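Local coordinates for undecaprenyl-diphosphooligosaccharide--protein glycotransferase (Campylobacter jejuni, PDB 3AAG) that transfers a preassembled heptasaccharide from an undecaprenyl diphosphate lipid donor to asparagine side chains of target proteins, at residues 36-41 with 139-144. Numbering follows the deposited sequence.
Sequences WDYGYP and YLYMPA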
loop_
_atom_site.group_PDB
_atom_site.type_symbol
_atom_site.label_atom_id
_atom_site.label_comp_id
_atom_site.label_asym_id
_atom_site.label_seq_id
_atom_site.Cartn_x
_atom_site.Cartn_y
_atom_site.Cartn_z
ATOM N N TRP A 36 -8.456 2.589 6.928
ATOM C CA TRP A 36 -9.386 2.922 8.008
ATOM C C TRP A 36 -9.794 1.719 8.855
ATOM O O TRP A 36 -10.177 1.872 10.014
ATOM C CB TRP A 36 -10.624 3.644 7.471
ATOM C CG TRP A 36 -11.553 2.766 6.686
ATOM C CD1 TRP A 36 -11.608 2.639 5.329
ATOM C CD2 TRP A 36 -12.567 1.900 7.210
ATOM N NE1 TRP A 36 -12.587 1.747 4.975
ATOM C CE2 TRP A 36 -13.193 1.278 6.111
ATOM C CE3 TRP A 36 -13.005 1.589 8.501
ATOM C CZ2 TRP A 36 -14.233 0.362 6.263
ATOM C CZ3 TRP A 36 -14.040 0.679 8.650
ATOM C CH2 TRP A 36 -14.640 0.077 7.537
ATOM N N ASP A 37 -9.713 0.526 8.275
ATOM C CA ASP A 37 -10.020 -0.702 9.004
ATOM C C ASP A 37 -9.141 -0.861 10.240
ATOM O O ASP A 37 -9.468 -1.619 11.150
ATOM C CB ASP A 37 -9.856 -1.924 8.097
ATOM C CG ASP A 37 -11.024 -2.105 7.146
ATOM O OD1 ASP A 37 -11.297 -3.260 6.750
ATOM O OD2 ASP A 37 -11.669 -1.092 6.794
ATOM N N TYR A 38 -8.023 -0.145 10.271
ATOM C CA TYR A 38 -7.092 -0.250 11.385
ATOM C C TYR A 38 -7.045 1.054 12.169
ATOM O O TYR A 38 -6.299 1.183 13.140
ATOM C CB TYR A 38 -5.698 -0.626 10.878
ATOM C CG TYR A 38 -5.724 -1.599 9.719
ATOM C CD1 TYR A 38 -6.369 -2.826 9.831
ATOM C CD2 TYR A 38 -5.107 -1.291 8.515
ATOM C CE1 TYR A 38 -6.395 -3.717 8.775
ATOM C CE2 TYR A 38 -5.129 -2.178 7.453
ATOM C CZ TYR A 38 -5.775 -3.387 7.588
ATOM O OH TYR A 38 -5.798 -4.268 6.529
ATOM N N GLY A 39 -7.853 2.018 11.743
ATOM C CA GLY A 39 -7.911 3.313 12.407
ATOM C C GLY A 39 -8.071 3.194 13.910
ATOM O O GLY A 39 -7.307 3.782 14.674
ATOM N N TYR A 40 -9.069 2.431 14.342
ATOM C CA TYR A 40 -9.363 2.321 15.764
ATOM C C TYR A 40 -8.285 1.563 16.535
ATOM O O TYR A 40 -7.768 2.065 17.534
ATOM C CB TYR A 40 -10.746 1.715 15.998
ATOM C CG TYR A 40 -11.863 2.706 15.771
ATOM C CD1 TYR A 40 -12.895 2.433 14.881
ATOM C CD2 TYR A 40 -11.876 3.926 16.434
ATOM C CE1 TYR A 40 -13.914 3.345 14.667
ATOM C CE2 TYR A 40 -12.888 4.841 16.227
ATOM C CZ TYR A 40 -13.904 4.545 15.344
ATOM O OH TYR A 40 -14.912 5.457 15.140
ATOM N N PRO A 41 -7.933 0.354 16.073
ATOM C CA PRO A 41 -6.860 -0.380 16.730
ATOM C C PRO A 41 -5.636 0.501 16.960
ATOM O O PRO A 41 -5.091 0.529 18.065
ATOM C CB PRO A 41 -6.541 -1.491 15.733
ATOM C CG PRO A 41 -7.828 -1.733 15.035
ATOM C CD PRO A 41 -8.513 -0.396 14.946
ATOM N N TYR A 139 4.088 8.040 10.698
ATOM C CA TYR A 139 4.446 6.643 10.490
ATOM C C TYR A 139 3.496 5.972 9.505
ATOM O O TYR A 139 2.294 6.232 9.514
ATOM C CB TYR A 139 4.437 5.883 11.813
ATOM C CG TYR A 139 5.319 6.490 12.879
ATOM C CD1 TYR A 139 4.945 7.650 13.543
ATOM C CD2 TYR A 139 6.525 5.897 13.226
ATOM C CE1 TYR A 139 5.748 8.203 14.519
ATOM C CE2 TYR A 139 7.334 6.443 14.199
ATOM C CZ TYR A 139 6.941 7.594 14.843
ATOM O OH TYR A 139 7.752 8.138 15.813
ATOM N N LEU A 140 4.045 5.109 8.656
ATOM C CA LEU A 140 3.234 4.226 7.832
ATOM C C LEU A 140 3.064 2.873 8.505
ATOM O O LEU A 140 4.036 2.270 8.963
ATOM C CB LEU A 140 3.872 4.039 6.455
ATOM C CG LEU A 140 3.688 5.185 5.463
ATOM C CD1 LEU A 140 4.333 6.454 6.000
ATOM C CD2 LEU A 140 4.282 4.808 4.115
ATOM N N TYR A 141 1.825 2.401 8.559
ATOM C CA TYR A 141 1.530 1.063 9.054
ATOM C C TYR A 141 1.002 0.196 7.917
ATOM O O TYR A 141 -0.017 0.511 7.310
ATOM C CB TYR A 141 0.507 1.136 10.187
ATOM C CG TYR A 141 0.136 -0.203 10.780
ATOM C CD1 TYR A 141 1.092 -1.005 11.386
ATOM C CD2 TYR A 141 -1.174 -0.659 10.741
ATOM C CE1 TYR A 141 0.753 -2.228 11.936
ATOM C CE2 TYR A 141 -1.521 -1.879 11.288
ATOM C CZ TYR A 141 -0.555 -2.658 11.883
ATOM O OH TYR A 141 -0.898 -3.873 12.426
HETATM N N MSE A 142 1.706 -0.892 7.629
HETATM C CA MSE A 142 1.336 -1.779 6.535
HETATM C C MSE A 142 1.340 -3.233 6.990
HETATM O O MSE A 142 2.386 -3.882 7.003
HETATM C CB MSE A 142 2.301 -1.610 5.362
HETATM C CG MSE A 142 2.754 -0.187 5.130
HETATM SE SE MSE A 142 3.773 -0.018 3.479
HETATM C CE MSE A 142 5.511 -0.623 4.118
ATOM N N PRO A 143 0.166 -3.748 7.372
ATOM C CA PRO A 143 0.032 -5.140 7.786
ATOM C C PRO A 143 -0.077 -6.086 6.595
ATOM O O PRO A 143 -0.597 -5.707 5.548
ATOM C CB PRO A 143 -1.275 -5.136 8.580
ATOM C CG PRO A 143 -2.078 -4.047 7.963
ATOM C CD PRO A 143 -1.099 -3.003 7.486
ATOM N N ALA A 144 0.410 -7.310 6.759
ATOM C CA ALA A 144 0.215 -8.349 5.755
ATOM C C ALA A 144 -1.253 -8.455 5.342
ATOM O O ALA A 144 -1.580 -8.398 4.158
ATOM C CB ALA A 144 0.720 -9.684 6.272
#
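The backbones of 36-41 and 139-144 stay well apart where Tyr-38 faces Tyr-141, with 9.0 Å between their CA atoms, and no hydrogen bond joins them. Three side chains meet across the gap. Tyr-38 has CG anti to its own carbonyl carbon and beside the backbone N (chi1 -37°), which carries the ring toward Pro-143. Pro-143 lies over one face of that ring in a CH-pi contact. Its CG is 4.0 Å from the ring centroid, 29° off the normal; Tyr-38 CE2 is 3.6 Å from Pro-143 CG. Tyr-141 meets the base of the same side chain. Its CE2 edge points at Tyr-38 CB, 4.4 Å away and near the plane of the Tyr-141 ring. Pro-143 CD lies over one face of the Tyr-141 ring, toward its rim, so Pro-143 touches both rings; all three residues are buried. The Tyr-141 hydroxyl is hydrogen-bonded to Glu-15. Within 36-41, Gly-39 N bonds to Trp-36 O, 2.9 Å. Tyr-38 also packs against Ile-149 of the probable MI motif. The contact joins the WWDYG turn, whose Trp-36 and Asp-37 probably touch the acceptor peptide, to the chain after strand 138-140. In STT3 oligosaccharyltransferases these two motifs define the pocket for the +2 Ser/Thr of the sequon.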